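Local coordinates for protein cystathionine gamma-lyase (Saccharomyces cerevisiae, PDB 1N8P) that belongs to the Cys/Met metabolism family of pyridoxal-5'-phosphate-dependent enzymes and holds pyridoxal-5'-phosphate in a pocket of its four-subunit assembly, at residues K140-E145 and Q171-V176; V177-L182 and D195-S200; N206-V211 and G336-L341. All coordinates share one frame; numbering follows the deposited sequence.

Contact 1 (K140-E145 and Q171-V176); sequences KLVWIE and QDVILV
The indole of Trp-143 has Val-176 lying over one face, with CG1 of Val-176 3.7 Å from the centroid of the six-membered ring of Trp-143. This CH-pi contact falls toward the rim of the indole, beside CZ3 and CE3. CG of Trp-143 is anti to the backbone N (chi1 -165°), which turns the ring across toward the neighbouring strand. Val-176 divides its branches between two partners, for its other methyl, CG2, packs against CD1 of Leu-141 at 3.4 Å. The same Leu-141 methyl also meets CG1 of Ile-174, and helix 79-88 covers this face of the sheet through Thr-83, Ile-86 and Leu-87.

Strands 139-144 and 174-178 are parallel neighbours in the central sheet of a fold-type I PLP enzyme, joined by a beta-alpha-beta crossover through helix 157-167. Their bridges pair Leu-141 with Ile-174, Val-142 with Leu-175 and Trp-143 with Val-176. The ladder starts with a weak bond from Ile-174 N to Lys-140 O and becomes straighter along the strands; Ile-144 N reaches Val-176 O at 2.8 Å, with 169° at the hydrogen.

On the face that carries Val-142 and Leu-175, one methyl is shared. CD1 of Leu-175 touches CG1 of Val-142 at 3.5 Å and also meets CD1 of Ile-144, while CG2 of Val-142 meets CG1 of Val-173. The crossover helix closes over this layer with Val-160 and Ile-164.

At the partly exposed end, the side chain of Lys-140 bends at its second and third torsions and brings NZ within 3.2 Å of Gln-171 O. The ammonium approaches from above the carbonyl plane, 53° out of it, and so misses the lone-pair directions.

Contact 2 (V177-L182 and D195-S200); sequences VDNTFL and DIVVHS. With PLP (pyridoxal-5'-phosphate), chain E.
Where the backbone of Thr-180 has already left the strand, its side chain continues the ladder: OG1 accepts the N-H of Ser-200 at 2.7 Å, in place of a peptide carbonyl. The contact belongs to the PLP-binding core of the fold-type I enzymes, where strand 174-178 lies parallel to strand 196-200 in the large central sheet and the two are linked through the short helix 183-186. Regular pairing precedes the substitution. Val-177 N binds Ile-196 O, Val-198 N binds Val-177 O, and Asn-179 N binds Val-198 O at 3.0 Å.

Asp-178 fixes the threonine. Its OD1 takes the Thr-180 backbone N on the anti lone pair, forming an Asx turn. On the syn side, Asp-178 OD1 accepts from Thr-180 OG1 at 3.0 Å. OG1 is thus gripped twice, as donor to the aspartate and as acceptor from Ser-200, and the two bonds fix it anti to the carbonyl carbon (chi1 -72°). The Asp-178 carboxylate lies beside the N1 and C2A edge of the pyridoxal-5'-phosphate ring, with OD1 of Asp-178 3.5 Å from PLP C2A and OD2 somewhat farther from N1.

Next to the turn, the side chains of Asn-179 and His-199 run side by side and point the same way, their amide and imidazole planes 64° apart. Glu-68 gathers both: its OE1 is hydrogen-bonded to His-199 NE2 and, weakly, to Asn-179 ND2. CG1 of Val-197 packs on CB of Asn-179, on the sheet face away from Asp-178.

Phe-181 presents its ring edge to PLP, with O3 close to the ring plane. On the phosphate arm of PLP, Ser-200 has OG anti to its backbone N (chi1 180°) and donates to the ester oxygen O4P at 2.7 Å.

Contact 3 (N206-V211 and G336-L341); sequences NGHSDV and GGIESL
His-208 and Ile-338 cross obliquely, the isoleucine running out toward the imidazole. CG1 of Ile-338 is anti to the backbone N (chi1 -164°) and its chain continues extended toward the ring, although the detail of their meeting is doubtful. The packing rests more securely nearer the backbone, where CB of Ile-338 lies 3.4 Å from Gly-207 O.

Ser-209 and Glu-339 meet tip to tip. Ser-209 points toward the other loop, whereas the glutamate bends to reach it: CG sits between the backbone N and the carbonyl carbon (chi1 75°), and a second bend at chi2 folds the carboxylate back. OG of Ser-209 then makes a weak hydrogen bond of 3.4 Å to OE2 of Glu-339, and also passes 3.8 Å from CA of Gly-337.

The touching residues all lie in loops. An Asx turn shapes the first segment, Asn-206 OD1 accepting His-208 N at 2.8 Å, and the chain turns on through Gly-207 with a positive phi of 62°. This loop connects strands 196-200 and 214-218 of the seven-stranded sheet, and the contact joins it to a loop leading into the C-terminal five-stranded sheet, where Leu-341 begins strand 341-343. Both segments adjoin pocket residues, Lys-203 and Val-212 near the first and Leu-335 just before the second.

Other subunits complete the surroundings: Asp-210 forms a salt bridge with Arg-248 of the third subunit, and Ser-209 has backbone hydrogen bonds to the second. With one weak hydrogen bond across it, the contact rests mostly on the Ile-338 side chain against the Gly-207 backbone, consistent with neighbouring subunits contributing to its setting through Asp-210 and Ser-209.

How the contacts relate
Followed from the N terminus, the three contacts come in series, none enclosing or crossing another. Contact 1 closes the crossover of residues 146-170, which contains helix 157-167. The chain then runs straight on along strand 174-178 into contact 2, whose 12-residue connection holds helix 183-186. Sharing that strand, the two lay three parallel strands together, and they touch: Asp-195 OD2 probably bonds to Leu-175 N and Ile-144 O to Asp-178 N. Contact 3 closes much the longest loop, 124 residues, bringing the loop before strand 341-343 back against that between strands 196-200 and 214-218. It stays separate, its nearest atoms about 6 Å from contact 2 and about 13 Å from contact 1.

Contact 1 (K140-E145 and Q171-V176)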
ATOM      1  N   LYS A 140      32.662  -6.910  25.391  1.00 62.80           N
ATOM      2  CA  LYS A 140      32.393  -7.955  24.426  1.00 59.23           C
ATOM      3  C   LYS A 140      32.059  -7.353  23.063  1.00 59.56           C
ATOM      4  O   LYS A 140      32.104  -8.042  22.043  1.00 57.39           O
ATOM      5  CB  LYS A 140      31.216  -8.795  24.915  1.00 64.11           C
ATOM      6  CG  LYS A 140      31.416  -9.429  26.292  1.00 65.90           C
ATOM      7  CD  LYS A 140      32.307 -10.651  26.227  1.00 61.52           C
ATOM      8  CE  LYS A 140      31.670 -11.721  25.380  1.00 57.38           C
ATOM      9  NZ  LYS A 140      32.456 -12.966  25.417  1.00 58.61           N
ATOM     10  N   LEU A 141      31.733  -6.062  23.047  1.00 57.18           N
ATOM     11  CA  LEU A 141      31.364  -5.396  21.803  1.00 52.08           C
ATOM     12  C   LEU A 141      32.181  -4.134  21.625  1.00 48.60           C
ATOM     13  O   LEU A 141      32.535  -3.485  22.593  1.00 42.37           O
ATOM     14  CB  LEU A 141      29.848  -5.037  21.818  1.00 47.52           C
ATOM     15  CG  LEU A 141      29.121  -4.320  20.639  1.00 48.72           C
ATOM     16  CD1 LEU A 141      28.726  -5.293  19.551  1.00 44.25           C
ATOM     17  CD2 LEU A 141      27.847  -3.655  21.131  1.00 51.06           C
ATOM     18  N   VAL A 142      32.489  -3.810  20.374  1.00 50.44           N
ATOM     19  CA  VAL A 142      33.194  -2.575  20.015  1.00 51.06           C
ATOM     20  C   VAL A 142      32.324  -2.025  18.887  1.00 44.94           C
ATOM     21  O   VAL A 142      32.199  -2.660  17.826  1.00 38.07           O
ATOM     22  CB  VAL A 142      34.627  -2.822  19.477  1.00 50.83           C
ATOM     23  CG1 VAL A 142      35.291  -1.512  19.145  1.00 48.22           C
ATOM     24  CG2 VAL A 142      35.443  -3.513  20.511  1.00 53.42           C
ATOM     25  N   TRP A 143      31.712  -0.870  19.134  1.00 37.32           N
ATOM     26  CA  TRP A 143      30.832  -0.262  18.151  1.00 40.71           C
ATOM     27  C   TRP A 143      31.503   0.911  17.472  1.00 42.21           C
ATOM     28  O   TRP A 143      31.943   1.843  18.129  1.00 46.60           O
ATOM     29  CB  TRP A 143      29.544   0.183  18.833  1.00 42.22           C
ATOM     30  CG  TRP A 143      28.395   0.498  17.903  1.00 48.19           C
ATOM     31  CD1 TRP A 143      28.144   1.684  17.282  1.00 43.32           C
ATOM     32  CD2 TRP A 143      27.315  -0.377  17.546  1.00 45.76           C
ATOM     33  NE1 TRP A 143      26.980   1.606  16.570  1.00 45.99           N
ATOM     34  CE2 TRP A 143      26.448   0.351  16.715  1.00 46.21           C
ATOM     35  CE3 TRP A 143      27.000  -1.703  17.852  1.00 45.90           C
ATOM     36  CZ2 TRP A 143      25.278  -0.202  16.181  1.00 45.47           C
ATOM     37  CZ3 TRP A 143      25.840  -2.249  17.321  1.00 46.19           C
ATOM     38  CH2 TRP A 143      24.996  -1.497  16.495  1.00 44.73           C
ATOM     39  N   ILE A 144      31.589   0.844  16.149  1.00 42.79           N
ATOM     40  CA  ILE A 144      32.201   1.896  15.354  1.00 46.98           C
ATOM     41  C   ILE A 144      31.210   2.513  14.375  1.00 44.60           C
ATOM     42  O   ILE A 144      30.591   1.818  13.586  1.00 43.75           O
ATOM     43  CB  ILE A 144      33.375   1.360  14.544  1.00 50.38           C
ATOM     44  CG1 ILE A 144      34.504   0.934  15.475  1.00 45.77           C
ATOM     45  CG2 ILE A 144      33.849   2.406  13.574  1.00 44.98           C
ATOM     46  CD1 ILE A 144      35.700   0.338  14.719  1.00 46.82           C
ATOM     47  N   GLU A 145      31.086   3.830  14.437  1.00 42.57           N
ATOM     48  CA  GLU A 145      30.195   4.572  13.572  1.00 45.87           C
ATOM     49  C   GLU A 145      31.156   5.255  12.606  1.00 48.25           C
ATOM     50  O   GLU A 145      31.419   6.436  12.727  1.00 43.19           O
ATOM     51  CB  GLU A 145      29.439   5.590  14.416  1.00 42.81           C
ATOM     52  CG  GLU A 145      28.240   6.222  13.775  1.00 55.83           C
ATOM     53  CD  GLU A 145      27.582   7.211  14.705  1.00 63.88           C
ATOM     54  OE1 GLU A 145      28.211   8.253  14.981  1.00 68.68           O
ATOM     55  OE2 GLU A 145      26.448   6.946  15.169  1.00 67.74           O
ATOM     56  N   GLN A 171      38.476 -13.759  23.821  1.00 65.11           N
ATOM     57  CA  GLN A 171      37.200 -13.412  24.435  1.00 65.35           C
ATOM     58  C   GLN A 171      36.072 -13.011  23.495  1.00 63.20           C
ATOM     59  O   GLN A 171      35.211 -12.228  23.864  1.00 67.43           O
ATOM     60  CB  GLN A 171      37.417 -12.324  25.488  1.00 62.19           C
ATOM     61  CG  GLN A 171      38.355 -11.243  25.060  1.00 64.21           C
ATOM     62  CD  GLN A 171      38.867 -10.423  26.224  1.00 66.84           C
ATOM     63  OE1 GLN A 171      38.094  -9.823  26.964  1.00 67.68           O
ATOM     64  NE2 GLN A 171      40.183 -10.392  26.390  1.00 68.98           N
ATOM     65  N   ASP A 172      36.073 -13.564  22.289  1.00 64.57           N
ATOM     66  CA  ASP A 172      35.039 -13.288  21.289  1.00 65.53           C
ATOM     67  C   ASP A 172      34.510 -11.855  21.166  1.00 65.56           C
ATOM     68  O   ASP A 172      33.311 -11.660  20.959  1.00 70.00           O
ATOM     69  CB  ASP A 172      33.858 -14.223  21.519  1.00 66.88           C
ATOM     70  CG  ASP A 172      34.006 -15.521  20.778  1.00 68.79           C
ATOM     71  OD1 ASP A 172      34.129 -15.471  19.541  1.00 68.28           O
ATOM     72  OD2 ASP A 172      34.001 -16.587  21.423  1.00 70.00           O
ATOM     73  N   VAL A 173      35.380 -10.856  21.284  1.00 60.05           N
ATOM     74  CA  VAL A 173      34.934  -9.479  21.175  1.00 52.60           C
ATOM     75  C   VAL A 173      34.589  -9.183  19.729  1.00 52.70           C
ATOM     76  O   VAL A 173      35.479  -9.091  18.898  1.00 55.77           O
ATOM     77  CB  VAL A 173      36.024  -8.499  21.661  1.00 51.71           C
ATOM     78  CG1 VAL A 173      35.673  -7.063  21.299  1.00 40.30           C
ATOM     79  CG2 VAL A 173      36.157  -8.610  23.159  1.00 55.29           C
ATOM     80  N   ILE A 174      33.294  -9.053  19.429  1.00 50.03           N
ATOM     81  CA  ILE A 174      32.851  -8.747  18.073  1.00 47.72           C
ATOM     82  C   ILE A 174      32.842  -7.240  17.815  1.00 44.22           C
ATOM     83  O   ILE A 174      32.483  -6.440  18.680  1.00 47.21           O
ATOM     84  CB  ILE A 174      31.425  -9.283  17.802  1.00 53.88           C
ATOM     85  CG1 ILE A 174      30.406  -8.530  18.655  1.00 51.99           C
ATOM     86  CG2 ILE A 174      31.359 -10.770  18.108  1.00 53.55           C
ATOM     87  CD1 ILE A 174      29.028  -9.106  18.564  1.00 58.06           C
ATOM     88  N   LEU A 175      33.241  -6.864  16.617  1.00 40.28           N
ATOM     89  CA  LEU A 175      33.274  -5.466  16.206  1.00 44.09           C
ATOM     90  C   LEU A 175      32.095  -5.154  15.255  1.00 41.85           C
ATOM     91  O   LEU A 175      31.948  -5.775  14.193  1.00 33.41           O
ATOM     92  CB  LEU A 175      34.605  -5.177  15.487  1.00 38.74           C
ATOM     93  CG  LEU A 175      34.835  -3.809  14.856  1.00 30.84           C
ATOM     94  CD1 LEU A 175      34.937  -2.781  15.945  1.00 29.23           C
ATOM     95  CD2 LEU A 175      36.091  -3.821  14.033  1.00 29.05           C
ATOM     96  N   VAL A 176      31.259  -4.195  15.640  1.00 39.11           N
ATOM     97  CA  VAL A 176      30.139  -3.808  14.785  1.00 41.75           C
ATOM     98  C   VAL A 176      30.403  -2.421  14.206  1.00 41.05           C
ATOM     99  O   VAL A 176      30.859  -1.535  14.924  1.00 41.71           O
ATOM    100  CB  VAL A 176      28.820  -3.761  15.564  1.00 38.47           C
ATOM    101  CG1 VAL A 176      27.742  -3.295  14.670  1.00 43.22           C
ATOM    102  CG2 VAL A 176      28.465  -5.137  16.115  1.00 35.53           C
TER

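Contact 2 (V177-L182 and D195-S200)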
ATOM      1  N   VAL A 177      30.145  -2.243  12.909  1.00 42.97           N
ATOM      2  CA  VAL A 177      30.330  -0.943  12.251  1.00 34.62           C
ATOM      3  C   VAL A 177      29.036  -0.445  11.609  1.00 34.53           C
ATOM      4  O   VAL A 177      28.438  -1.150  10.784  1.00 38.28           O
ATOM      5  CB  VAL A 177      31.411  -0.994  11.182  1.00 33.61           C
ATOM      6  CG1 VAL A 177      31.467   0.318  10.440  1.00 32.88           C
ATOM      7  CG2 VAL A 177      32.750  -1.237  11.819  1.00 36.17           C
ATOM      8  N   ASP A 178      28.613   0.758  12.030  1.00 33.25           N
ATOM      9  CA  ASP A 178      27.405   1.438  11.550  1.00 28.22           C
ATOM     10  C   ASP A 178      27.805   2.058  10.249  1.00 28.92           C
ATOM     11  O   ASP A 178      28.526   3.045  10.249  1.00 32.54           O
ATOM     12  CB  ASP A 178      26.995   2.559  12.497  1.00 29.22           C
ATOM     13  CG  ASP A 178      25.564   3.005  12.291  1.00 33.85           C
ATOM     14  OD1 ASP A 178      25.179   3.341  11.154  1.00 32.14           O
ATOM     15  OD2 ASP A 178      24.809   3.021  13.279  1.00 40.80           O
ATOM     16  N   ASN A 179      27.298   1.493   9.156  1.00 28.80           N
ATOM     17  CA  ASN A 179      27.612   1.899   7.790  1.00 27.24           C
ATOM     18  C   ASN A 179      26.492   2.686   7.132  1.00 32.43           C
ATOM     19  O   ASN A 179      26.495   2.815   5.906  1.00 33.70           O
ATOM     20  CB  ASN A 179      27.886   0.599   7.012  1.00 30.08           C
ATOM     21  CG  ASN A 179      28.444   0.810   5.618  1.00 24.54           C
ATOM     22  OD1 ASN A 179      29.305   1.641   5.388  1.00 22.77           O
ATOM     23  ND2 ASN A 179      27.977  -0.003   4.684  1.00 30.84           N
ATOM     24  N   THR A 180      25.544   3.201   7.929  1.00 32.40           N
ATOM     25  CA  THR A 180      24.386   3.977   7.427  1.00 34.26           C
ATOM     26  C   THR A 180      24.696   5.143   6.455  1.00 36.72           C
ATOM     27  O   THR A 180      24.244   5.141   5.303  1.00 34.47           O
ATOM     28  CB  THR A 180      23.520   4.539   8.631  1.00 43.20           C
ATOM     29  OG1 THR A 180      22.790   3.466   9.265  1.00 39.94           O
ATOM     30  CG2 THR A 180      22.534   5.624   8.149  1.00 30.62           C
ATOM     31  N   PHE A 181      25.469   6.121   6.928  1.00 36.44           N
ATOM     32  CA  PHE A 181      25.869   7.311   6.152  1.00 37.62           C
ATOM     33  C   PHE A 181      26.617   7.132   4.845  1.00 35.26           C
ATOM     34  O   PHE A 181      26.585   8.011   3.989  1.00 41.98           O
ATOM     35  CB  PHE A 181      26.718   8.238   7.018  1.00 33.70           C
ATOM     36  CG  PHE A 181      25.954   8.910   8.116  1.00 39.32           C
ATOM     37  CD1 PHE A 181      24.754   8.379   8.574  1.00 25.54           C
ATOM     38  CD2 PHE A 181      26.469  10.057   8.726  1.00 40.37           C
ATOM     39  CE1 PHE A 181      24.084   8.974   9.622  1.00 39.63           C
ATOM     40  CE2 PHE A 181      25.805  10.657   9.777  1.00 41.89           C
ATOM     41  CZ  PHE A 181      24.603  10.112  10.229  1.00 44.24           C
ATOM     42  N   LEU A 182      27.349   6.044   4.692  1.00 36.58           N
ATOM     43  CA  LEU A 182      28.062   5.841   3.436  1.00 29.46           C
ATOM     44  C   LEU A 182      27.296   4.859   2.554  1.00 28.87           C
ATOM     45  O   LEU A 182      27.309   4.998   1.343  1.00 30.78           O
ATOM     46  CB  LEU A 182      29.476   5.329   3.689  1.00 34.45           C
ATOM     47  CG  LEU A 182      30.465   6.288   4.364  1.00 33.92           C
ATOM     48  CD1 LEU A 182      31.772   5.542   4.636  1.00 33.83           C
ATOM     49  CD2 LEU A 182      30.735   7.500   3.465  1.00 30.83           C
ATOM     50  N   ASP A 195      32.757  -7.643  12.365  1.00 41.56           N
ATOM     51  CA  ASP A 195      31.973  -8.850  12.493  1.00 42.44           C
ATOM     52  C   ASP A 195      30.534  -8.629  12.089  1.00 44.66           C
ATOM     53  O   ASP A 195      29.864  -9.573  11.653  1.00 45.31           O
ATOM     54  CB  ASP A 195      32.074  -9.373  13.917  1.00 46.09           C
ATOM     55  CG  ASP A 195      33.492  -9.684  14.304  1.00 45.47           C
ATOM     56  OD1 ASP A 195      34.073 -10.612  13.713  1.00 49.96           O
ATOM     57  OD2 ASP A 195      34.031  -8.999  15.189  1.00 46.41           O
ATOM     58  N   ILE A 196      30.072  -7.386  12.212  1.00 42.47           N
ATOM     59  CA  ILE A 196      28.708  -7.048  11.820  1.00 42.49           C
ATOM     60  C   ILE A 196      28.619  -5.636  11.253  1.00 43.72           C
ATOM     61  O   ILE A 196      29.275  -4.716  11.757  1.00 40.28           O
ATOM     62  CB  ILE A 196      27.703  -7.125  13.006  1.00 36.99           C
ATOM     63  CG1 ILE A 196      27.983  -8.327  13.883  1.00 40.08           C
ATOM     64  CG2 ILE A 196      26.309  -7.342  12.486  1.00 36.56           C
ATOM     65  CD1 ILE A 196      26.971  -8.488  14.996  1.00 38.99           C
ATOM     66  N   VAL A 197      27.799  -5.485  10.206  1.00 47.36           N
ATOM     67  CA  VAL A 197      27.529  -4.199   9.556  1.00 39.96           C
ATOM     68  C   VAL A 197      26.092  -3.881   9.855  1.00 38.39           C
ATOM     69  O   VAL A 197      25.213  -4.675   9.530  1.00 40.72           O
ATOM     70  CB  VAL A 197      27.586  -4.260   8.049  1.00 39.00           C
ATOM     71  CG1 VAL A 197      28.544  -3.209   7.549  1.00 48.12           C
ATOM     72  CG2 VAL A 197      27.962  -5.635   7.591  1.00 41.21           C
ATOM     73  N   VAL A 198      25.854  -2.725  10.462  1.00 38.27           N
ATOM     74  CA  VAL A 198      24.498  -2.280  10.802  1.00 36.84           C
ATOM     75  C   VAL A 198      24.090  -1.113   9.891  1.00 33.21           C
ATOM     76  O   VAL A 198      24.935  -0.339   9.453  1.00 42.76           O
ATOM     77  CB  VAL A 198      24.429  -1.799  12.262  1.00 34.81           C
ATOM     78  CG1 VAL A 198      23.123  -1.151  12.524  1.00 42.11           C
ATOM     79  CG2 VAL A 198      24.600  -2.955  13.196  1.00 38.64           C
ATOM     80  N   HIS A 199      22.807  -1.000   9.585  1.00 30.14           N
ATOM     81  CA  HIS A 199      22.325   0.094   8.753  1.00 24.48           C
ATOM     82  C   HIS A 199      20.961   0.489   9.205  1.00 32.97           C
ATOM     83  O   HIS A 199      20.181  -0.330   9.693  1.00 24.08           O
ATOM     84  CB  HIS A 199      22.123  -0.299   7.320  1.00 24.60           C
ATOM     85  CG  HIS A 199      23.379  -0.489   6.547  1.00 30.45           C
ATOM     86  ND1 HIS A 199      23.954   0.525   5.818  1.00 32.29           N
ATOM     87  CD2 HIS A 199      24.107  -1.600   6.292  1.00 27.47           C
ATOM     88  CE1 HIS A 199      24.980   0.050   5.139  1.00 35.79           C
ATOM     89  NE2 HIS A 199      25.094  -1.238   5.408  1.00 43.06           N
ATOM     90  N   SER A 200      20.689   1.771   9.038  1.00 34.93           N
ATOM     91  CA  SER A 200      19.388   2.307   9.309  1.00 28.99           C
ATOM     92  C   SER A 200      18.970   2.420   7.832  1.00 31.05           C
ATOM     93  O   SER A 200      19.466   3.288   7.102  1.00 28.54           O
ATOM     94  CB  SER A 200      19.522   3.664   9.951  1.00 25.76           C
ATOM     95  OG  SER A 200      18.245   4.166  10.202  1.00 26.37           O
TER
HETATM   96  N1  PLP E 400      21.809   5.274  13.388  1.00 63.84           N
HETATM   97  C2  PLP E 400      22.225   6.249  12.507  1.00 66.19           C
HETATM   98  C2A PLP E 400      23.728   6.295  12.257  1.00 62.39           C
HETATM   99  C3  PLP E 400      21.158   7.112  11.920  1.00 66.73           C
HETATM  100  O3  PLP E 400      21.661   8.011  11.040  1.00 70.00           O
HETATM  101  C4  PLP E 400      19.789   6.921  12.279  1.00 59.54           C
HETATM  102  C4A PLP E 400      18.721   7.819  11.718  1.00 59.52           C
HETATM  103  C5  PLP E 400      19.488   5.827  13.246  1.00 56.73           C
HETATM  104  C6  PLP E 400      20.501   5.039  13.763  1.00 63.44           C
HETATM  105  C5A PLP E 400      18.014   5.550  13.582  1.00 54.93           C
HETATM  106  O4P PLP E 400      17.420   4.561  12.762  1.00 41.50           O
HETATM  107  P   PLP E 400      15.948   4.110  13.033  1.00 38.73           P
HETATM  108  O1P PLP E 400      15.636   3.296  11.884  1.00 49.06           O
HETATM  109  O2P PLP E 400      15.122   5.379  13.087  1.00 51.55           O
HETATM  110  O3P PLP E 400      16.035   3.450  14.326  1.00 43.50           O

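Contact 3 (N206-V211 and G336-L341)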
ATOM      1  N   ASN A 206      16.605   2.442   1.414  1.00 25.42           N
ATOM      2  CA  ASN A 206      15.297   2.655   0.837  1.00 24.92           C
ATOM      3  C   ASN A 206      15.407   3.982   0.114  1.00 30.34           C
ATOM      4  O   ASN A 206      14.992   4.115  -1.057  1.00 21.48           O
ATOM      5  CB  ASN A 206      14.227   2.761   1.912  1.00 32.99           C
ATOM      6  CG  ASN A 206      12.937   3.315   1.369  1.00 29.71           C
ATOM      7  OD1 ASN A 206      12.781   4.521   1.203  1.00 37.39           O
ATOM      8  ND2 ASN A 206      12.019   2.441   1.068  1.00 30.44           N
ATOM      9  N   GLY A 207      15.956   4.951   0.866  1.00 21.78           N
ATOM     10  CA  GLY A 207      16.223   6.287   0.394  1.00 15.78           C
ATOM     11  C   GLY A 207      15.134   7.222  -0.070  1.00 29.28           C
ATOM     12  O   GLY A 207      15.437   8.252  -0.679  1.00 24.28           O
ATOM     13  N   HIS A 208      13.874   6.897   0.187  1.00 29.80           N
ATOM     14  CA  HIS A 208      12.813   7.784  -0.233  1.00 27.38           C
ATOM     15  C   HIS A 208      12.047   8.346   0.962  1.00 35.00           C
ATOM     16  O   HIS A 208      10.968   8.926   0.821  1.00 42.87           O
ATOM     17  CB  HIS A 208      11.919   7.045  -1.211  1.00 27.05           C
ATOM     18  CG  HIS A 208      12.585   6.780  -2.527  1.00  9.64           C
ATOM     19  ND1 HIS A 208      12.434   7.602  -3.616  1.00 27.45           N
ATOM     20  CD2 HIS A 208      13.485   5.845  -2.895  1.00 12.10           C
ATOM     21  CE1 HIS A 208      13.210   7.190  -4.601  1.00  6.14           C
ATOM     22  NE2 HIS A 208      13.859   6.124  -4.187  1.00 15.21           N
ATOM     23  N   SER A 209      12.615   8.161   2.148  1.00 39.67           N
ATOM     24  CA  SER A 209      12.034   8.681   3.378  1.00 40.36           C
ATOM     25  C   SER A 209      10.662   8.176   3.784  1.00 39.69           C
ATOM     26  O   SER A 209       9.994   8.806   4.589  1.00 45.61           O
ATOM     27  CB  SER A 209      11.997  10.193   3.281  1.00 41.55           C
ATOM     28  OG  SER A 209      13.218  10.678   2.732  1.00 37.68           O
ATOM     29  N   ASP A 210      10.262   7.016   3.279  1.00 38.90           N
ATOM     30  CA  ASP A 210       8.955   6.460   3.587  1.00 27.54           C
ATOM     31  C   ASP A 210       8.991   5.116   4.255  1.00 25.40           C
ATOM     32  O   ASP A 210       8.020   4.380   4.202  1.00 37.24           O
ATOM     33  CB  ASP A 210       8.145   6.361   2.301  1.00 34.68           C
ATOM     34  CG  ASP A 210       8.970   5.832   1.138  1.00 36.48           C
ATOM     35  OD1 ASP A 210       8.603   6.075  -0.025  1.00 23.49           O
ATOM     36  OD2 ASP A 210       9.996   5.176   1.397  1.00 45.38           O
ATOM     37  N   VAL A 211      10.097   4.776   4.892  1.00 21.49           N
ATOM     38  CA  VAL A 211      10.194   3.486   5.566  1.00 19.60           C
ATOM     39  C   VAL A 211      11.207   3.561   6.683  1.00 23.68           C
ATOM     40  O   VAL A 211      12.268   4.167   6.511  1.00 29.26           O
ATOM     41  CB  VAL A 211      10.676   2.331   4.604  1.00 15.99           C
ATOM     42  CG1 VAL A 211      10.958   1.085   5.382  1.00 16.99           C
ATOM     43  CG2 VAL A 211       9.620   2.011   3.596  1.00 20.77           C
ATOM     44  N   GLY A 336      20.054  11.349   4.353  1.00 47.74           N
ATOM     45  CA  GLY A 336      20.128  10.293   3.361  1.00 52.98           C
ATOM     46  C   GLY A 336      18.919  10.255   2.452  1.00 55.38           C
ATOM     47  O   GLY A 336      18.767   9.368   1.605  1.00 53.61           O
ATOM     48  N   GLY A 337      18.043  11.230   2.632  1.00 57.00           N
ATOM     49  CA  GLY A 337      16.863  11.289   1.808  1.00 47.36           C
ATOM     50  C   GLY A 337      17.221  11.697   0.392  1.00 47.00           C
ATOM     51  O   GLY A 337      18.294  12.233   0.107  1.00 45.26           O
ATOM     52  N   ILE A 338      16.274  11.444  -0.492  1.00 41.08           N
ATOM     53  CA  ILE A 338      16.345  11.742  -1.907  1.00 33.54           C
ATOM     54  C   ILE A 338      16.357  13.271  -2.104  1.00 32.62           C
ATOM     55  O   ILE A 338      16.891  13.809  -3.090  1.00 27.35           O
ATOM     56  CB  ILE A 338      15.105  11.040  -2.560  1.00 40.20           C
ATOM     57  CG1 ILE A 338      15.243  10.929  -4.041  1.00 29.78           C
ATOM     58  CG2 ILE A 338      13.786  11.750  -2.210  1.00 34.21           C
ATOM     59  CD1 ILE A 338      14.091  10.126  -4.561  1.00 38.07           C
ATOM     60  N   GLU A 339      15.764  13.973  -1.146  1.00 34.60           N
ATOM     61  CA  GLU A 339      15.705  15.424  -1.186  1.00 35.84           C
ATOM     62  C   GLU A 339      16.619  16.033  -0.119  1.00 34.15           C
ATOM     63  O   GLU A 339      16.653  15.584   1.020  1.00 32.34           O
ATOM     64  CB  GLU A 339      14.261  15.882  -0.983  1.00 41.38           C
ATOM     65  CG  GLU A 339      13.734  15.776   0.447  1.00 54.09           C
ATOM     66  CD  GLU A 339      13.337  14.374   0.871  1.00 51.81           C
ATOM     67  OE1 GLU A 339      12.459  13.801   0.198  1.00 46.09           O
ATOM     68  OE2 GLU A 339      13.890  13.871   1.883  1.00 42.21           O
ATOM     69  N   SER A 340      17.369  17.056  -0.507  1.00 41.12           N
ATOM     70  CA  SER A 340      18.289  17.749   0.393  1.00 40.35           C
ATOM     71  C   SER A 340      17.709  18.159   1.749  1.00 44.06           C
ATOM     72  O   SER A 340      16.552  18.552   1.858  1.00 42.60           O
ATOM     73  CB  SER A 340      18.835  18.990  -0.302  1.00 31.50           C
ATOM     74  OG  SER A 340      19.532  18.623  -1.473  1.00 36.97           O
ATOM     75  N   LEU A 341      18.533  18.054   2.786  1.00 47.21           N
ATOM     76  CA  LEU A 341      18.121  18.432   4.132  1.00 48.90           C
ATOM     77  C   LEU A 341      19.259  19.094   4.897  1.00 46.24           C
ATOM     78  O   LEU A 341      20.418  18.923   4.574  1.00 47.94           O
ATOM     79  CB  LEU A 341      17.632  17.210   4.905  1.00 45.51           C
ATOM     80  CG  LEU A 341      16.428  16.487   4.289  1.00 45.89           C
ATOM     81  CD1 LEU A 341      15.924  15.460   5.288  1.00 39.16           C
ATOM     82  CD2 LEU A 341      15.312  17.462   3.944  1.00 43.00           C
TER